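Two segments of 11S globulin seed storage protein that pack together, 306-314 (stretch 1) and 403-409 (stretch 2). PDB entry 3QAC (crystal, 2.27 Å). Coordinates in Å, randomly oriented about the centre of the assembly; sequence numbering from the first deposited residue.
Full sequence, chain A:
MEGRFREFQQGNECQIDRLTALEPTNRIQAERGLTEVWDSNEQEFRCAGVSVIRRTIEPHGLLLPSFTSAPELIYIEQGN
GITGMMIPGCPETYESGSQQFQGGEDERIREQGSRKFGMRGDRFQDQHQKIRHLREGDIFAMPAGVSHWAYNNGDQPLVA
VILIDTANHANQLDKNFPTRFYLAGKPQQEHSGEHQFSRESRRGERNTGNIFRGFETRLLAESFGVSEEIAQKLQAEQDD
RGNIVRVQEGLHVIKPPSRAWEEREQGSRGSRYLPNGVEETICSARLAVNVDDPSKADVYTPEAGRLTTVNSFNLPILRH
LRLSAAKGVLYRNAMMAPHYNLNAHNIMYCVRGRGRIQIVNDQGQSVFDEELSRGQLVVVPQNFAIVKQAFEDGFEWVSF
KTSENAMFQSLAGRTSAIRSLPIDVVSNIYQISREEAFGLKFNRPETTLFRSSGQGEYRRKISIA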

# COMPACT_ATOMS: atom_id res chain seq x y z
N ARG A 306 -15.34 -19.75 -23.04
CA ARG A 306 -14.59 -20.03 -21.83
C ARG A 306 -13.90 -18.80 -21.23
O ARG A 306 -13.67 -17.77 -21.89
N LEU A 307 -13.55 -18.95 -19.96
CA LEU A 307 -12.89 -17.92 -19.20
C LEU A 307 -11.74 -18.62 -18.50
O LEU A 307 -11.92 -19.69 -17.93
N THR A 308 -10.55 -18.04 -18.57
CA THR A 308 -9.37 -18.66 -17.99
C THR A 308 -8.63 -17.62 -17.18
O THR A 308 -8.24 -16.59 -17.71
N THR A 309 -8.46 -17.89 -15.89
CA THR A 309 -7.86 -16.90 -15.01
C THR A 309 -6.40 -17.18 -14.72
O THR A 309 -5.99 -18.33 -14.58
N VAL A 310 -5.60 -16.12 -14.67
CA VAL A 310 -4.26 -16.20 -14.15
C VAL A 310 -4.23 -15.39 -12.87
O VAL A 310 -4.44 -14.16 -12.89
N ASN A 311 -3.99 -16.08 -11.77
CA ASN A 311 -3.83 -15.44 -10.48
C ASN A 311 -2.69 -16.09 -9.70
O ASN A 311 -1.80 -16.68 -10.29
N SER A 312 -2.70 -15.93 -8.39
CA SER A 312 -1.58 -16.31 -7.55
C SER A 312 -1.44 -17.82 -7.37
O SER A 312 -0.42 -18.29 -6.88
N PHE A 313 -2.46 -18.58 -7.76
CA PHE A 313 -2.44 -20.03 -7.60
C PHE A 313 -1.78 -20.74 -8.78
O PHE A 313 -0.97 -21.64 -8.59
N ASN A 314 -2.09 -20.34 -10.00
CA ASN A 314 -1.38 -20.92 -11.12
C ASN A 314 -0.15 -20.11 -11.51
O ASN A 314 0.72 -20.61 -12.21
N SER A 403 -5.28 -6.08 -9.47
CA SER A 403 -5.01 -6.60 -8.13
C SER A 403 -4.80 -8.09 -8.13
O SER A 403 -4.98 -8.76 -9.13
N GLU A 404 -4.41 -8.59 -6.96
CA GLU A 404 -4.15 -9.99 -6.77
C GLU A 404 -5.48 -10.75 -6.83
O GLU A 404 -6.48 -10.29 -6.29
N ASN A 405 -5.50 -11.89 -7.51
CA ASN A 405 -6.70 -12.72 -7.52
C ASN A 405 -7.94 -11.85 -7.58
O ASN A 405 -8.80 -11.94 -6.69
N ALA A 406 -8.01 -10.99 -8.58
CA ALA A 406 -9.22 -10.23 -8.83
C ALA A 406 -10.36 -11.23 -8.93
O ALA A 406 -10.23 -12.30 -9.52
N MET A 407 -11.49 -10.88 -8.34
CA MET A 407 -12.63 -11.75 -8.30
C MET A 407 -13.75 -10.95 -8.92
O MET A 407 -13.83 -9.75 -8.67
N PHE A 408 -14.61 -11.58 -9.69
CA PHE A 408 -15.77 -10.86 -10.16
C PHE A 408 -17.02 -11.55 -9.70
O PHE A 408 -16.96 -12.65 -9.18
N GLN A 409 -18.16 -10.89 -9.86
CA GLN A 409 -19.42 -11.50 -9.52
C GLN A 409 -20.38 -11.30 -10.66
O GLN A 409 -20.67 -10.16 -11.05

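The two stretches lie far apart in sequence and meet over a small area, about 265 Å² counting both sides. Their touching parts run in roughly opposed directions, 146° apart, and the backbones come nearest where the CA atoms of Asn 311 and Asn 405 stand 4.9 Å from each other. Apolar packing lies at one end of the contact, and polar groups gather at the other, where both chains are in loop.

The apolar contact joins Leu 307 to Phe 408. Along the strand 306-310 side chains alternate, so that Leu 307 directs its CA-to-CB bond toward stretch 2 while those of Arg 306 and Thr 308 are out of reach. Leu 307 takes the t rotamer at chi1 and p at chi2, which brings Leu 307 CD2 to 3.4 Å from CE2 of Phe 408. The phenylalanine starts sideways, but with chi1 at p (70°) the end of its side chain comes nearer, and the methyl meets the ring at its edge, near the ring plane. A branched aliphatic chain suits this buried place: it has no polar group to satisfy, and it offers a compact methyl to the flat hydrocarbon ring.

The clearest polar link is the hydrogen bond from Ser 312 OG to Glu 404 OE2, 2.6 Å long. Ser 312 points toward stretch 2 and uses the m rotamer (-64°), which presents its hydroxyl to the carboxylate. Glu 404 leaves its backbone sideways, and its extended chain, t at both chi1 and chi2, carries the acceptor across the gap. The pairing is well matched: a short side chain holds the donor close to its own backbone, while a long one supplies the reach. The serine is buried, so a partner for its hydroxyl is valuable.

Asn 405 is the most heavily covered residue of the contact, with 75 Å² buried by stretch 1. Its backbone adopts the left-handed conformation (phi/psi 38/56), which asparagine tolerates better than most residues. The CA-to-CB bond runs sideways, yet the m rotamer (-40°) brings the end of the side chain in among Asn 311, Ser 312 and Phe 313. Phe 313, itself m at chi1 (-48°), likewise starts sideways and bends its end inward; it is an exposed residue, and its ring lies obliquely against the side chain of Asn 405.

Asn 311 points toward stretch 2 in the p rotamer (60°), and its amide works in two directions. Within its own stretch, Asn 311 OD1 accepts a hydrogen bond from Phe 313 N at 3.1 Å, with an N-H...acceptor angle of 159°, bracing the turn that follows the strand. On the other end of the amide, Asn 311 ND2 donates to water 1 at 3.2 Å, and that water donates in turn to Ala 406 O at 3.0 Å. The water thus bridges a side chain of stretch 1 to the backbone of stretch 2, and an amide, with both donor and acceptor, suits this double role.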

# COMPACT_ATOMS: atom_id res chain seq x y z
CB ARG A 306 -13.57 -21.14 -22.07
CG ARG A 306 -12.55 -20.81 -23.11
CD ARG A 306 -11.36 -21.73 -22.99
NE ARG A 306 -10.86 -22.14 -24.30
CZ ARG A 306 -9.88 -21.52 -24.97
NH1 ARG A 306 -9.51 -21.98 -26.16
NH2 ARG A 306 -9.29 -20.44 -24.46
CB LEU A 307 -13.87 -17.32 -18.21
CG LEU A 307 -13.49 -16.05 -17.48
CD1 LEU A 307 -13.30 -14.89 -18.49
CD2 LEU A 307 -14.59 -15.73 -16.49
CB THR A 308 -8.44 -19.21 -19.07
OG1 THR A 308 -9.12 -20.25 -19.79
CG2 THR A 308 -7.19 -19.78 -18.46
CB THR A 309 -8.61 -16.74 -13.68
OG1 THR A 309 -8.42 -17.92 -12.89
CG2 THR A 309 -10.08 -16.54 -13.92
CB VAL A 310 -3.24 -15.59 -15.10
CG1 VAL A 310 -1.83 -15.92 -14.62
CG2 VAL A 310 -3.47 -16.10 -16.49
CB ASN A 311 -5.13 -15.46 -9.68
CG ASN A 311 -5.64 -16.88 -9.41
OD1 ASN A 311 -4.88 -17.85 -9.47
ND2 ASN A 311 -6.93 -16.99 -9.11
CB SER A 312 -1.73 -15.67 -6.17
OG SER A 312 -1.68 -14.26 -6.26
CB PHE A 313 -3.85 -20.57 -7.33
CG PHE A 313 -4.56 -19.80 -6.27
CD1 PHE A 313 -4.19 -19.92 -4.94
CD2 PHE A 313 -5.57 -18.91 -6.60
CE1 PHE A 313 -4.82 -19.18 -3.95
CE2 PHE A 313 -6.22 -18.16 -5.62
CZ PHE A 313 -5.84 -18.30 -4.30
CB ASN A 314 -2.30 -21.17 -12.31
CG ASN A 314 -3.15 -19.95 -12.64
OD1 ASN A 314 -4.29 -20.08 -13.10
ND2 ASN A 314 -2.60 -18.78 -12.40
CB SER A 403 -6.12 -6.26 -7.15
OG SER A 403 -7.21 -7.15 -7.29
CB GLU A 404 -3.45 -10.20 -5.43
CG GLU A 404 -3.38 -11.65 -5.00
CD GLU A 404 -2.31 -11.91 -3.97
OE1 GLU A 404 -2.01 -10.97 -3.18
OE2 GLU A 404 -1.77 -13.04 -3.96
CB ASN A 405 -6.79 -13.57 -6.26
CG ASN A 405 -5.46 -14.13 -5.83
OD1 ASN A 405 -5.06 -13.95 -4.68
ND2 ASN A 405 -4.78 -14.82 -6.73
CB ALA A 406 -9.10 -9.41 -10.12
CB MET A 407 -13.01 -12.01 -6.85
CG MET A 407 -13.72 -13.29 -6.62
SD MET A 407 -12.58 -14.42 -5.81
CE MET A 407 -12.23 -15.59 -7.14
CB PHE A 408 -15.75 -10.71 -11.68
CG PHE A 408 -15.97 -11.99 -12.42
CD1 PHE A 408 -17.25 -12.49 -12.60
CD2 PHE A 408 -14.91 -12.67 -12.97
CE1 PHE A 408 -17.45 -13.67 -13.31
CE2 PHE A 408 -15.11 -13.86 -13.67
CZ PHE A 408 -16.38 -14.35 -13.85
CB GLN A 409 -20.01 -10.90 -8.25
CG GLN A 409 -21.51 -11.17 -8.12
CD GLN A 409 -22.01 -11.19 -6.68
OE1 GLN A 409 -21.90 -12.20 -6.00
NE2 GLN A 409 -22.57 -10.08 -6.23
O HOH W 1 -9.19 -14.88 -8.27